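Phenol hydroxylase component phN (Pseudomonas stutzeri, PDB 3U52) probably hydroxylates phenol and related aromatics, as the diiron-bearing oxygenase component of a multicomponent bacterial monooxygenase. Local coordinates at residues A[193-198]-A[237-242]. Residues are numbered along the deposited sequence; the frame is centred on the assembly and turned at random.
Sequences AISFSF and MTLGLE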
ATOM      1  N   ALA A 193     -23.839  22.727  14.682  1.00 20.03           N
ATOM      2  CA  ALA A 193     -23.909  21.434  15.344  1.00 19.67           C
ATOM      3  C   ALA A 193     -22.722  20.553  14.948  1.00 18.78           C
ATOM      4  O   ALA A 193     -22.014  19.990  15.785  1.00 18.70           O
ATOM      5  CB  ALA A 193     -25.192  20.718  14.915  1.00 17.35           C
ATOM      6  N   ILE A 194     -22.580  20.405  13.652  1.00 17.50           N
ATOM      7  CA  ILE A 194     -21.692  19.391  13.104  1.00 18.94           C
ATOM      8  C   ILE A 194     -20.261  19.906  12.855  1.00 19.86           C
ATOM      9  O   ILE A 194     -19.282  19.299  13.328  1.00 20.73           O
ATOM     10  CB  ILE A 194     -22.338  18.634  11.847  1.00 18.94           C
ATOM     11  CG1 ILE A 194     -23.747  18.092  12.184  1.00 16.98           C
ATOM     12  CG2 ILE A 194     -21.429  17.488  11.358  1.00 17.16           C
ATOM     13  CD1 ILE A 194     -23.892  17.133  13.474  1.00 15.83           C
ATOM     14  N   SER A 195     -20.125  21.045  12.178  1.00 21.44           N
ATOM     15  CA  SER A 195     -18.799  21.585  11.882  1.00 21.41           C
ATOM     16  C   SER A 195     -18.128  22.181  13.123  1.00 21.87           C
ATOM     17  O   SER A 195     -16.964  21.869  13.408  1.00 21.97           O
ATOM     18  CB  SER A 195     -18.833  22.600  10.749  1.00 21.34           C
ATOM     19  OG  SER A 195     -18.893  21.895   9.512  1.00 25.16           O
ATOM     20  N   PHE A 196     -18.838  23.017  13.868  1.00 21.16           N
ATOM     21  CA  PHE A 196     -18.213  23.583  15.037  1.00 21.26           C
ATOM     22  C   PHE A 196     -18.232  22.634  16.253  1.00 21.86           C
ATOM     23  O   PHE A 196     -17.166  22.281  16.761  1.00 23.06           O
ATOM     24  CB  PHE A 196     -18.763  24.975  15.349  1.00 20.00           C
ATOM     25  CG  PHE A 196     -18.310  25.503  16.678  1.00 20.93           C
ATOM     26  CD1 PHE A 196     -17.030  25.991  16.842  1.00 20.57           C
ATOM     27  CD2 PHE A 196     -19.156  25.436  17.799  1.00 20.63           C
ATOM     28  CE1 PHE A 196     -16.608  26.454  18.089  1.00 23.65           C
ATOM     29  CE2 PHE A 196     -18.715  25.876  19.057  1.00 21.30           C
ATOM     30  CZ  PHE A 196     -17.466  26.398  19.195  1.00 19.25           C
ATOM     31  N   SER A 197     -19.402  22.176  16.694  1.00 22.47           N
ATOM     32  CA  SER A 197     -19.516  21.397  17.937  1.00 23.74           C
ATOM     33  C   SER A 197     -18.909  19.984  17.835  1.00 25.09           C
ATOM     34  O   SER A 197     -18.138  19.562  18.706  1.00 25.53           O
ATOM     35  CB  SER A 197     -20.999  21.361  18.412  1.00 24.35           C
ATOM     36  OG  SER A 197     -21.492  22.694  18.609  1.00 24.87           O
ATOM     37  N   PHE A 198     -19.221  19.270  16.765  1.00 25.99           N
ATOM     38  CA  PHE A 198     -18.800  17.889  16.545  1.00 28.63           C
ATOM     39  C   PHE A 198     -17.348  17.937  16.042  1.00 29.67           C
ATOM     40  O   PHE A 198     -16.426  17.442  16.714  1.00 30.56           O
ATOM     41  CB  PHE A 198     -19.724  17.313  15.459  1.00 29.76           C
ATOM     42  CG  PHE A 198     -20.000  15.817  15.515  1.00 34.45           C
ATOM     43  CD1 PHE A 198     -19.911  15.075  16.668  1.00 37.00           C
ATOM     44  CD2 PHE A 198     -20.471  15.170  14.366  1.00 38.58           C
ATOM     45  CE1 PHE A 198     -20.216  13.673  16.624  1.00 39.24           C
ATOM     46  CE2 PHE A 198     -20.806  13.787  14.354  1.00 40.04           C
ATOM     47  CZ  PHE A 198     -20.665  13.056  15.458  1.00 35.61           C
ATOM     48  N   MET A 237     -11.741  20.585  10.882  1.00 20.96           N
ATOM     49  CA  MET A 237     -11.607  21.444  12.066  1.00 22.71           C
ATOM     50  C   MET A 237     -11.481  22.921  11.715  1.00 21.97           C
ATOM     51  O   MET A 237     -12.037  23.755  12.411  1.00 22.63           O
ATOM     52  CB  MET A 237     -10.388  21.054  12.920  1.00 23.24           C
ATOM     53  CG  MET A 237     -10.454  19.644  13.422  1.00 30.50           C
ATOM     54  SD  MET A 237      -8.964  19.210  14.364  1.00 43.82           S
ATOM     55  CE  MET A 237      -9.375  19.940  15.958  1.00 44.06           C
ATOM     56  N   THR A 238     -10.727  23.242  10.664  1.00 22.19           N
ATOM     57  CA  THR A 238     -10.587  24.617  10.240  1.00 22.37           C
ATOM     58  C   THR A 238     -11.891  25.202   9.711  1.00 21.76           C
ATOM     59  O   THR A 238     -12.211  26.388   9.974  1.00 20.65           O
ATOM     60  CB  THR A 238      -9.460  24.810   9.198  1.00 22.98           C
ATOM     61  OG1 THR A 238      -8.295  24.070   9.600  1.00 23.35           O
ATOM     62  CG2 THR A 238      -9.118  26.290   9.154  1.00 25.12           C
ATOM     63  N   LEU A 239     -12.665  24.397   8.967  1.00 21.38           N
ATOM     64  CA  LEU A 239     -13.996  24.868   8.575  1.00 21.88           C
ATOM     65  C   LEU A 239     -14.843  25.196   9.833  1.00 21.68           C
ATOM     66  O   LEU A 239     -15.468  26.264   9.899  1.00 22.31           O
ATOM     67  CB  LEU A 239     -14.690  23.907   7.579  1.00 22.25           C
ATOM     68  CG  LEU A 239     -16.200  24.021   7.270  1.00 21.39           C
ATOM     69  CD1 LEU A 239     -16.526  25.390   6.676  1.00 20.70           C
ATOM     70  CD2 LEU A 239     -16.622  22.931   6.273  1.00 21.00           C
ATOM     71  N   GLY A 240     -14.813  24.327  10.841  1.00 22.11           N
ATOM     72  CA  GLY A 240     -15.626  24.515  12.063  1.00 22.41           C
ATOM     73  C   GLY A 240     -15.292  25.827  12.754  1.00 23.19           C
ATOM     74  O   GLY A 240     -16.186  26.554  13.206  1.00 25.21           O
ATOM     75  N   LEU A 241     -14.004  26.129  12.829  1.00 24.04           N
ATOM     76  CA  LEU A 241     -13.491  27.387  13.433  1.00 25.16           C
ATOM     77  C   LEU A 241     -13.928  28.595  12.589  1.00 24.64           C
ATOM     78  O   LEU A 241     -14.457  29.555  13.127  1.00 25.08           O
ATOM     79  CB  LEU A 241     -11.965  27.348  13.466  1.00 26.55           C
ATOM     80  CG  LEU A 241     -11.135  27.898  14.627  1.00 31.85           C
ATOM     81  CD1 LEU A 241      -9.854  28.521  14.063  1.00 35.49           C
ATOM     82  CD2 LEU A 241     -11.947  28.843  15.568  1.00 33.71           C
ATOM     83  N   GLU A 242     -13.735  28.534  11.266  1.00 23.64           N
ATOM     84  CA  GLU A 242     -14.208  29.604  10.373  1.00 24.27           C
ATOM     85  C   GLU A 242     -15.697  29.881  10.533  1.00 23.83           C
ATOM     86  O   GLU A 242     -16.106  31.055  10.648  1.00 23.58           O
ATOM     87  CB  GLU A 242     -13.875  29.328   8.887  1.00 25.03           C
ATOM     88  CG  GLU A 242     -14.324  30.494   7.909  1.00 26.99           C
ATOM     89  CD  GLU A 242     -13.802  31.940   8.271  1.00 33.27           C
ATOM     90  OE1 GLU A 242     -12.818  32.085   9.047  1.00 33.84           O
ATOM     91  OE2 GLU A 242     -14.352  32.965   7.746  1.00 31.74           O
TER
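G240 presents its bare CA to the backbone of S195 and F196, and the two helices pass nearly at right angles (99°) with short segment axes only 7.6 Å apart. The tightest point is a CA-H...O contact: G240 CA lies 3.3 Å from S195 O, with 130° at the hydrogen. The CA atoms of F196 and G240 come within 4.1 Å, so backbone meets backbone. On one flank F196 borders G240 O with two atoms, CB at 3.7 Å and CD1 at 3.8 Å; CG anti to the backbone N (chi1 170°) accounts for CD1, and the glycine oxygen sits at the ring edge, near its plane. The opposite flank is slacker. There S195 OG makes a loose van der Waals contact with L239 CD2 at 4.1 Å; its hydrogen bond goes to Y115 OH, while L239 also packs on W50 and P53. M237 and L241, partly exposed, have CB directed away from 193-198 and reach Y200 further along the same helix. Glycine-mediated close crossing here joins helices 187-216 and 220-250, which supply E199, E233 and H236 to one of the two iron sites in the diiron centre of the helical hydroxylase fold.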